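Local coordinates for protein glutamate racemase (Francisella tularensis subsp. tularensis, PDB 3OUT) that belongs to the Asp/Glu/hydantoin racemase family, whose two alpha/beta domains enclose a pocket that here holds D-glutamic acid, at residues E90-K93 / A94-V97; V116-P120 / A121-S125; L165-K168 / E169-Y173. All coordinates share one frame; numbering follows the deposited sequence.

Contact 1: E90-K93 / A94-V97; sequences EIAK and AIPV
Val97 sets its CG1 trans to its own backbone N (chi1 179°), which leaves CG2 beside that nitrogen and turned onto Ala92; the methyl CG2 of Val97 meets CB of Ala92 at 3.8 Å. Ile95 has CG1 trans to its carbonyl carbon (chi1 -62°), beside its backbone N and 3.6 Å from Ala92 O. The backbone itself places CB of Ile95 4.0 Å from CB of Ala92, while the rest of the branched chain leads away. Ala92, buried at the end of helix 78-92, is thus touched by two branched residues and packs on Ile66 of helix 51-67. The backbone reverses here through a type II' beta turn from Ala92 to Ile95, with Lys93 at positive phi (55°) as the first residue to leave helical geometry. Ile95 N closes the turn on Ala92 O at 3.0 Å. The Lys93 chain, bent at its last torsion, folds back so that NZ reaches Glu90 O in a weak bond of 3.5 Å. The chemistry is therefore divided: one backbone bond and apolar contacts of Ala92 with Ile95 and Val97 accompany the reversal, while the lysine ammonium probably adds a modest electrostatic attraction to a carbonyl near the helix end.

Contact 2: V116-P120 / A121-S125; sequences VIATP and ATINS
Thr119 OG1 accepts the backbone N-H of Thr122 at 3.1 Å, and the same hydroxyl is hydrogen-bonded to Thr79 OG1 at the start of helix 78-92. The first of these is the N-cap bond of helix 120-125. It is possible because OG1 sits between the backbone N and the carbonyl carbon of Thr119 (chi1 64°), bringing the oxygen over the first turn. Thr122 OG1 comes within 3.0 Å of Thr119 OG1, the two side chains crossing at about a right angle, and it too is hydrogen-bonded to Thr79 OG1. A water accepts from both Thr119 N and Thr122 OG1, the latter at 2.9 Å, and so bridges the loop to the helix. Behind the cap the regular helix bonds begin: Ile123 N binds Thr119 O at 2.9 Å, and Asn124 N binds Pro120 O at 2.8 Å.

On the apolar side, Ala118 CB is pressed against Thr122 CG2 at 3.4 Å, tighter than usual van der Waals contact. Ile123 extends its CD1 back over Ala118, 3.7 Å from Ala118 CB, and slides past Val116 in the opposite direction. Ser143 and Pro145 also touch Ile123. At the far end of the short helix, Asn124 packs on Arg235 of a second subunit and on Leu243 of a third. Thr119 also touches the bound D-glutamic acid, so its cap role and its place in the pocket coincide. A parallel strand followed, through a capping threonine, by a helix that starts at the ligand is characteristic of alpha/beta folds, whose binding sites lie at the C-terminal ends of the strands.

Contact 3: L165-K168 / E169-Y173; sequences LVAK and EYLSY
Val166 lays its CG1 methyl obliquely against the CD2-CE2 flank of the Tyr170 ring, reaching CE2 at 3.6 Å and CD2 at 3.9 Å. The two side chains lie next to each other and point the same way, one helical turn apart. For the valine this follows from CG1 standing trans to the backbone N (chi1 177°); the tyrosine instead has CG trans to its carbonyl carbon (chi1 -70°). Phe149 stacks edge-to-face with the Tyr170 ring and also touches Val166, while Tyr170 OH is hydrogen-bonded to Leu148 N, which should restrict how the ring can move.

The next pair round the helix is Ala167 and Leu171. Leu171 curls its CD1 back to 3.9 Å from Ala167 CB, and Leu171 also packs on Ile196 and Ile199 of helix 193-199. Between these pairs run the main-chain bonds of the helix. Leu171 N binds Ala167 O at 2.8 Å, whereas Tyr170 N to Val166 O is longer at 3.3 Å and Tyr170 N makes a second, weak hydrogen bond to Ala167 O. Ser172 N still binds Lys168 O at 3.1 Å.

Another subunit covers this flank: Phe157 of a third subunit packs on Glu169 and Tyr170, and Ile162 of that subunit on Val166. This is the C-terminal part of an amphipathic alpha-helix, with i to i+4 pairs of apolar side chains that join helix 161-171 to helices 149-154 and 193-199 and to a neighbouring subunit.

Overall arrangement
The three contacts follow one another along the chain, and contact 2 is the one at the ligand: its Thr119 side chain is about 4 Å from the D-glutamic acid, against about 12 Å for the Tyr170 side chain of contact 3. Contacts 2 and 3 have centres 15 Å apart and meet directly where Ile117 CG2 packs on Leu171 CD2 at 4.1 Å; both also touch the third subunit. Contact 1 stands apart, on the edge of the six-stranded sheet, its centre 25 Å from contact 2 and 39 Å from contact 3. Helix 78-92 nevertheless links it to the pocket, ending at contact 1 and supplying Thr79 to contact 2 from its first turn.

Contact 1: E90-K93 / A94-V97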
# COMPACT_ATOMS: atom_id res chain seq x y z
N GLU B 90 12.92 8.72 14.26
CA GLU B 90 12.92 7.55 15.13
C GLU B 90 13.43 6.32 14.39
O GLU B 90 14.17 5.50 14.93
CB GLU B 90 11.53 7.28 15.68
CG GLU B 90 11.53 6.28 16.80
CD GLU B 90 12.17 6.85 18.08
OE1 GLU B 90 12.86 6.08 18.77
OE2 GLU B 90 11.98 8.06 18.38
N ILE B 91 12.99 6.18 13.15
CA ILE B 91 13.49 5.11 12.28
C ILE B 91 14.96 5.30 11.87
O ILE B 91 15.70 4.32 11.82
CB ILE B 91 12.56 4.97 11.02
CG1 ILE B 91 11.20 4.47 11.49
CG2 ILE B 91 13.15 4.00 9.95
CD1 ILE B 91 10.06 4.73 10.50
N ALA B 92 15.36 6.54 11.59
CA ALA B 92 16.71 6.80 11.13
C ALA B 92 17.74 6.56 12.25
O ALA B 92 18.89 6.28 11.94
CB ALA B 92 16.82 8.24 10.55
N LYS B 93 17.32 6.66 13.50
CA LYS B 93 18.18 6.45 14.68
C LYS B 93 19.37 7.39 14.57
O LYS B 93 19.16 8.59 14.58
CB LYS B 93 18.57 4.98 14.85
CG LYS B 93 17.39 4.10 15.30
CD LYS B 93 17.70 2.64 15.16
CE LYS B 93 16.58 1.78 15.73
NZ LYS B 93 15.25 2.20 15.18
N ALA B 94 20.58 6.87 14.41
CA ALA B 94 21.79 7.72 14.42
C ALA B 94 22.06 8.45 13.11
O ALA B 94 22.97 9.29 13.01
CB ALA B 94 23.05 6.90 14.83
N ILE B 95 21.26 8.17 12.08
CA ILE B 95 21.37 8.88 10.80
C ILE B 95 20.71 10.24 10.90
O ILE B 95 19.56 10.33 11.28
CB ILE B 95 20.72 8.03 9.65
CG1 ILE B 95 21.48 6.69 9.50
CG2 ILE B 95 20.67 8.83 8.30
CD1 ILE B 95 22.95 6.83 9.18
N PRO B 96 21.42 11.32 10.58
CA PRO B 96 20.81 12.63 10.73
C PRO B 96 19.75 12.92 9.68
O PRO B 96 19.90 12.52 8.53
CB PRO B 96 21.98 13.59 10.55
CG PRO B 96 22.97 12.88 9.77
CD PRO B 96 22.82 11.41 10.17
N VAL B 97 18.73 13.66 10.11
CA VAL B 97 17.62 14.07 9.27
C VAL B 97 17.51 15.58 9.29
O VAL B 97 17.34 16.20 10.37
CB VAL B 97 16.29 13.44 9.78
CG1 VAL B 97 15.13 13.90 8.93
CG2 VAL B 97 16.40 11.92 9.83

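Contact 2: V116-P120 / A121-S125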
# COMPACT_ATOMS: atom_id res chain seq x y z
N VAL B 116 2.55 32.31 5.75
CA VAL B 116 2.87 30.95 5.26
C VAL B 116 1.74 30.45 4.36
O VAL B 116 0.57 30.50 4.72
CB VAL B 116 3.02 29.97 6.42
CG1 VAL B 116 3.48 28.58 5.93
CG2 VAL B 116 4.07 30.49 7.39
N ILE B 117 2.13 29.89 3.22
CA ILE B 117 1.20 29.14 2.37
C ILE B 117 1.76 27.75 2.20
O ILE B 117 2.98 27.58 2.08
CB ILE B 117 0.93 29.78 0.97
CG1 ILE B 117 2.23 30.16 0.23
CG2 ILE B 117 0.01 31.02 1.15
CD1 ILE B 117 2.08 30.59 -1.24
N ALA B 118 0.86 26.77 2.14
CA ALA B 118 1.27 25.37 2.05
C ALA B 118 0.07 24.51 1.75
O ALA B 118 -1.05 25.00 1.65
CB ALA B 118 1.96 24.91 3.41
N THR B 119 0.30 23.21 1.67
CA THR B 119 -0.82 22.28 1.46
C THR B 119 -1.80 22.31 2.63
O THR B 119 -1.46 22.71 3.76
CB THR B 119 -0.36 20.83 1.31
OG1 THR B 119 0.25 20.41 2.54
CG2 THR B 119 0.60 20.60 0.14
N PRO B 120 -3.03 21.88 2.38
CA PRO B 120 -3.98 21.76 3.50
C PRO B 120 -3.44 20.96 4.67
O PRO B 120 -3.58 21.40 5.83
CB PRO B 120 -5.21 21.12 2.82
CG PRO B 120 -5.14 21.60 1.45
CD PRO B 120 -3.68 21.54 1.10
N ALA B 121 -2.80 19.80 4.42
CA ALA B 121 -2.22 19.01 5.52
C ALA B 121 -1.18 19.80 6.31
O ALA B 121 -1.20 19.79 7.53
CB ALA B 121 -1.64 17.69 5.02
N THR B 122 -0.31 20.52 5.61
CA THR B 122 0.73 21.26 6.30
C THR B 122 0.12 22.34 7.16
O THR B 122 0.54 22.54 8.29
CB THR B 122 1.75 21.83 5.28
OG1 THR B 122 2.40 20.74 4.62
CG2 THR B 122 2.80 22.80 5.93
N ILE B 123 -0.80 23.13 6.60
CA ILE B 123 -1.33 24.28 7.34
C ILE B 123 -2.18 23.75 8.51
O ILE B 123 -2.04 24.21 9.65
CB ILE B 123 -2.17 25.21 6.44
CG1 ILE B 123 -1.32 25.85 5.36
CG2 ILE B 123 -2.89 26.27 7.32
CD1 ILE B 123 -0.17 26.72 5.86
N ASN B 124 -3.03 22.73 8.26
CA ASN B 124 -3.87 22.17 9.31
C ASN B 124 -3.06 21.51 10.42
O ASN B 124 -3.50 21.48 11.56
CB ASN B 124 -4.88 21.16 8.76
CG ASN B 124 -5.92 21.80 7.89
OD1 ASN B 124 -6.17 22.99 7.96
ND2 ASN B 124 -6.51 20.99 7.01
N SER B 125 -1.85 21.05 10.12
CA SER B 125 -0.98 20.48 11.14
C SER B 125 -0.45 21.54 12.10
O SER B 125 0.01 21.21 13.19
CB SER B 125 0.21 19.77 10.52
OG SER B 125 1.21 20.70 10.17
O HOH W 1 3.02 22.00 2.12

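Contact 3: L165-K168 / E169-Y173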
# COMPACT_ATOMS: atom_id res chain seq x y z
N LEU B 165 -5.56 34.10 -11.16
CA LEU B 165 -6.82 34.11 -10.48
C LEU B 165 -6.89 33.15 -9.29
O LEU B 165 -7.48 33.49 -8.29
CB LEU B 165 -7.96 33.81 -11.44
CG LEU B 165 -8.37 34.94 -12.40
CD1 LEU B 165 -9.37 34.38 -13.38
CD2 LEU B 165 -8.96 36.13 -11.67
N VAL B 166 -6.34 31.93 -9.44
CA VAL B 166 -6.28 31.01 -8.32
C VAL B 166 -5.42 31.62 -7.19
O VAL B 166 -5.80 31.55 -6.04
CB VAL B 166 -5.73 29.62 -8.75
CG1 VAL B 166 -5.60 28.69 -7.52
CG2 VAL B 166 -6.66 29.00 -9.83
N ALA B 167 -4.27 32.21 -7.53
CA ALA B 167 -3.41 32.85 -6.53
C ALA B 167 -4.15 34.00 -5.84
O ALA B 167 -4.06 34.16 -4.61
CB ALA B 167 -2.09 33.32 -7.15
N LYS B 168 -4.90 34.80 -6.59
CA LYS B 168 -5.69 35.90 -5.94
C LYS B 168 -6.65 35.33 -4.92
O LYS B 168 -6.79 35.88 -3.81
CB LYS B 168 -6.40 36.78 -6.98
CG LYS B 168 -5.45 37.58 -7.85
CD LYS B 168 -6.21 38.48 -8.85
CE LYS B 168 -5.31 38.97 -9.99
NZ LYS B 168 -6.10 39.38 -11.20
N GLU B 169 -7.29 34.21 -5.24
CA GLU B 169 -8.23 33.58 -4.33
C GLU B 169 -7.58 33.23 -2.98
O GLU B 169 -8.17 33.46 -1.93
CB GLU B 169 -8.84 32.33 -4.99
CG GLU B 169 -9.76 31.53 -4.12
CD GLU B 169 -11.13 32.15 -3.93
OE1 GLU B 169 -11.50 33.10 -4.66
OE2 GLU B 169 -11.84 31.63 -3.03
N TYR B 170 -6.36 32.68 -3.02
CA TYR B 170 -5.68 32.22 -1.84
C TYR B 170 -4.89 33.32 -1.13
O TYR B 170 -4.69 33.24 0.09
CB TYR B 170 -4.71 31.08 -2.19
CG TYR B 170 -5.38 29.78 -2.60
CD1 TYR B 170 -6.47 29.29 -1.89
CD2 TYR B 170 -4.91 29.04 -3.69
CE1 TYR B 170 -7.09 28.09 -2.26
CE2 TYR B 170 -5.53 27.83 -4.04
CZ TYR B 170 -6.60 27.36 -3.33
OH TYR B 170 -7.19 26.17 -3.66
N LEU B 171 -4.39 34.28 -1.87
CA LEU B 171 -3.45 35.28 -1.29
C LEU B 171 -4.12 36.55 -0.82
O LEU B 171 -3.49 37.35 -0.11
CB LEU B 171 -2.36 35.62 -2.30
CG LEU B 171 -1.44 34.49 -2.74
CD1 LEU B 171 -0.58 34.91 -3.87
CD2 LEU B 171 -0.59 33.98 -1.55
N SER B 172 -5.38 36.75 -1.19
CA SER B 172 -6.13 37.93 -0.75
C SER B 172 -6.23 37.98 0.78
O SER B 172 -6.26 39.08 1.36
CB SER B 172 -7.52 37.96 -1.41
OG SER B 172 -8.26 36.81 -1.06
N TYR B 173 -6.26 36.81 1.43
CA TYR B 173 -6.22 36.71 2.89
C TYR B 173 -5.11 37.57 3.51
O TYR B 173 -5.28 38.04 4.62
CB TYR B 173 -6.06 35.25 3.32
CG TYR B 173 -5.75 35.01 4.78
CD1 TYR B 173 -6.73 35.15 5.74
CD2 TYR B 173 -4.49 34.61 5.20
CE1 TYR B 173 -6.45 34.91 7.09
CE2 TYR B 173 -4.21 34.37 6.53
CZ TYR B 173 -5.19 34.52 7.46
OH TYR B 173 -4.93 34.27 8.78